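Local coordinates for protein nucleoside hydrolase, putative (Trypanosoma brucei, PDB 3FZ0) that belongs to the nucleoside hydrolase family and binds a calcium ion at the end of its central, largely parallel beta sheet, at residues 38-43 / 134-139. The protein carries 2 engineered substitutions. Numbering follows the deposited sequence.
Sequences TVVWGN and LGPLTN. With CA (calcium ion), chain G.
The carboxamide of Asn139 is held at both ends: its ND2 donates to Val39 O at 2.9 Å and also to Asp12 OD2, while OD1 accepts from the backbone N of Ala70. Val39 O lies almost in the amide plane of Asn139, yet the donor stands well above the carbonyl plane of Val39, 62° out of it, away from the lone-pair directions. Val40 CB packs beside the same nitrogen, and the valine spreads its two methyls over Pro136 O, CG1 at 3.6 Å and CG2 slightly farther. A second polar link runs from Trp41 NE1 to Thr138 OG1 (3.0 Å, 153° at the hydrogen), with the hydroxyl oxygen at the indole edge, modestly tilted from its plane. This oxygen also hydrogen-bonds Asp186 OD2. With Trp41 CG set between its own backbone N and carbonyl carbon (chi1 75°), the indole lies across the proline: Pro136 CG sits over the six-membered ring, 4.3 Å from its centroid, in a CH-pi contact, and CD faces Trp41 O. Helix 181-185 adds Cys185 against both Trp41 and Pro136. The contact thus joins the loop after strand 32-39 to the turn between strand 127-133 and helix 138-146, in the Rossmann-like core of the nucleoside hydrolase fold. At the start of that turn Leu134 O binds the calcium ion at 2.3 Å, alongside Asp14, Asp19, Asp283 and waters. Two buried side-chain hydrogen bonds, with Asn139 and Thr138 each bound further outside, accompany the apolar Val40-Pro136-Trp41 packing, consistent with a firmly placed turn.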
ATOM      1  N   THR B  38      -2.106  23.398  23.126  1.00 60.00           N
ATOM      2  CA  THR B  38      -3.172  22.686  22.457  1.00 60.60           C
ATOM      3  C   THR B  38      -2.919  21.194  22.657  1.00 61.01           C
ATOM      4  O   THR B  38      -1.810  20.692  22.455  1.00 61.63           O
ATOM      5  CB  THR B  38      -3.253  23.040  20.974  1.00 60.63           C
ATOM      6  OG1 THR B  38      -2.001  22.735  20.357  1.00 61.70           O
ATOM      7  CG2 THR B  38      -3.542  24.515  20.822  1.00 60.25           C
ATOM      8  N   VAL B  39      -3.955  20.493  23.086  1.00 60.97           N
ATOM      9  CA  VAL B  39      -3.808  19.101  23.518  1.00 60.62           C
ATOM     10  C   VAL B  39      -4.236  18.161  22.390  1.00 60.84           C
ATOM     11  O   VAL B  39      -5.263  18.372  21.732  1.00 60.52           O
ATOM     12  CB  VAL B  39      -4.619  18.866  24.826  1.00 60.18           C
ATOM     13  CG1 VAL B  39      -4.712  17.383  25.169  1.00 58.46           C
ATOM     14  CG2 VAL B  39      -3.995  19.675  25.941  1.00 59.68           C
ATOM     15  N   VAL B  40      -3.440  17.120  22.168  1.00 60.87           N
ATOM     16  CA  VAL B  40      -3.795  16.135  21.146  1.00 60.15           C
ATOM     17  C   VAL B  40      -3.718  14.750  21.775  1.00 60.50           C
ATOM     18  O   VAL B  40      -2.993  14.564  22.737  1.00 59.81           O
ATOM     19  CB  VAL B  40      -2.900  16.290  19.884  1.00 60.15           C
ATOM     20  CG1 VAL B  40      -1.449  15.982  20.191  1.00 57.84           C
ATOM     21  CG2 VAL B  40      -3.409  15.468  18.731  1.00 59.17           C
ATOM     22  N   TRP B  41      -4.497  13.803  21.238  1.00 61.08           N
ATOM     23  CA  TRP B  41      -4.393  12.373  21.584  1.00 61.05           C
ATOM     24  C   TRP B  41      -2.956  11.882  21.286  1.00 61.54           C
ATOM     25  O   TRP B  41      -2.195  12.560  20.584  1.00 61.18           O
ATOM     26  CB  TRP B  41      -5.420  11.566  20.789  1.00 60.15           C
ATOM     27  CG  TRP B  41      -5.015  11.393  19.378  1.00 60.82           C
ATOM     28  CD1 TRP B  41      -5.181  12.290  18.350  1.00 60.24           C
ATOM     29  CD2 TRP B  41      -4.334  10.268  18.814  1.00 60.97           C
ATOM     30  NE1 TRP B  41      -4.653  11.794  17.201  1.00 59.72           N
ATOM     31  CE2 TRP B  41      -4.133  10.548  17.445  1.00 60.66           C
ATOM     32  CE3 TRP B  41      -3.906   9.037  19.321  1.00 59.07           C
ATOM     33  CZ2 TRP B  41      -3.509   9.642  16.580  1.00 60.15           C
ATOM     34  CZ3 TRP B  41      -3.284   8.133  18.452  1.00 60.54           C
ATOM     35  CH2 TRP B  41      -3.089   8.443  17.105  1.00 59.57           C
ATOM     36  N   GLY B  42      -2.588  10.719  21.835  1.00 62.23           N
ATOM     37  CA  GLY B  42      -1.279  10.115  21.617  1.00 62.77           C
ATOM     38  C   GLY B  42      -0.963   9.103  22.709  1.00 64.14           C
ATOM     39  O   GLY B  42      -1.527   7.984  22.735  1.00 64.19           O
ATOM     40  N   ASN B  43      -0.071   9.472  23.625  1.00 64.63           N
ATOM     41  CA  ASN B  43       0.222   8.587  24.743  1.00 66.43           C
ATOM     42  C   ASN B  43      -0.806   8.583  25.874  1.00 66.61           C
ATOM     43  O   ASN B  43      -0.905   7.612  26.632  1.00 66.95           O
ATOM     44  CB  ASN B  43       1.651   8.767  25.240  1.00 67.35           C
ATOM     45  CG  ASN B  43       2.662   8.035  24.336  1.00 71.05           C
ATOM     46  OD1 ASN B  43       2.483   6.834  23.998  1.00 73.65           O
ATOM     47  ND2 ASN B  43       3.701   8.757  23.913  1.00 72.22           N
ATOM     48  N   LEU B 134       4.562  18.436  19.763  1.00 60.89           N
ATOM     49  CA  LEU B 134       5.172  17.369  20.542  1.00 60.81           C
ATOM     50  C   LEU B 134       4.354  16.089  20.565  1.00 61.46           C
ATOM     51  O   LEU B 134       4.573  15.213  21.424  1.00 62.31           O
ATOM     52  CB  LEU B 134       5.414  17.847  21.970  1.00 60.39           C
ATOM     53  CG  LEU B 134       6.147  19.181  22.136  1.00 60.26           C
ATOM     54  CD1 LEU B 134       6.262  19.573  23.608  1.00 58.52           C
ATOM     55  CD2 LEU B 134       7.533  19.141  21.462  1.00 56.85           C
ATOM     56  N   GLY B 135       3.411  15.961  19.651  1.00 61.30           N
ATOM     57  CA  GLY B 135       2.614  14.748  19.580  1.00 61.72           C
ATOM     58  C   GLY B 135       2.232  14.425  18.154  1.00 61.76           C
ATOM     59  O   GLY B 135       2.867  14.917  17.203  1.00 62.05           O
ATOM     60  N   PRO B 136       1.226  13.559  17.981  1.00 61.51           N
ATOM     61  CA  PRO B 136       0.740  13.338  16.649  1.00 61.19           C
ATOM     62  C   PRO B 136       0.310  14.678  16.087  1.00 61.52           C
ATOM     63  O   PRO B 136      -0.198  15.523  16.844  1.00 61.48           O
ATOM     64  CB  PRO B 136      -0.464  12.433  16.884  1.00 61.11           C
ATOM     65  CG  PRO B 136      -0.129  11.687  18.122  1.00 60.30           C
ATOM     66  CD  PRO B 136       0.550  12.691  18.969  1.00 61.79           C
ATOM     67  N   LEU B 137       0.483  14.862  14.779  1.00 61.29           N
ATOM     68  CA  LEU B 137       0.191  16.144  14.133  1.00 61.15           C
ATOM     69  C   LEU B 137      -1.276  16.478  13.809  1.00 60.90           C
ATOM     70  O   LEU B 137      -1.545  17.428  13.070  1.00 61.54           O
ATOM     71  CB  LEU B 137       1.054  16.285  12.884  1.00 60.83           C
ATOM     72  CG  LEU B 137       2.538  16.214  13.241  1.00 59.63           C
ATOM     73  CD1 LEU B 137       3.369  15.810  12.030  1.00 56.25           C
ATOM     74  CD2 LEU B 137       2.959  17.569  13.814  1.00 57.47           C
ATOM     75  N   THR B 138      -2.218  15.736  14.367  1.00 60.32           N
ATOM     76  CA  THR B 138      -3.604  15.884  13.980  1.00 60.21           C
ATOM     77  C   THR B 138      -4.149  17.313  14.031  1.00 60.87           C
ATOM     78  O   THR B 138      -4.751  17.770  13.036  1.00 61.23           O
ATOM     79  CB  THR B 138      -4.525  14.987  14.782  1.00 60.42           C
ATOM     80  OG1 THR B 138      -3.917  13.706  14.945  1.00 59.37           O
ATOM     81  CG2 THR B 138      -5.899  14.856  14.060  1.00 58.98           C
ATOM     82  N   ASN B 139      -3.992  17.999  15.177  1.00 60.07           N
ATOM     83  CA  ASN B 139      -4.485  19.361  15.309  1.00 60.11           C
ATOM     84  C   ASN B 139      -3.845  20.290  14.284  1.00 60.19           C
ATOM     85  O   ASN B 139      -4.515  21.105  13.659  1.00 60.55           O
ATOM     86  CB  ASN B 139      -4.256  19.923  16.729  1.00 60.22           C
ATOM     87  CG  ASN B 139      -5.045  19.177  17.791  1.00 60.60           C
ATOM     88  OD1 ASN B 139      -6.112  18.607  17.501  1.00 59.93           O
ATOM     89  ND2 ASN B 139      -4.507  19.142  19.025  1.00 58.83           N
TER
HETATM   90 CA    CA G 400       4.848  13.919  23.286  1.00 62.36          CA
HETATM   91  O   HOH W   1       6.446  13.239  21.784  1.00 33.86           O
HETATM   92  O   HOH W   2       3.877  11.766  21.979  1.00 45.13           O
HETATM   93  O   HOH W   3       5.862  12.086  24.552  1.00 28.67           O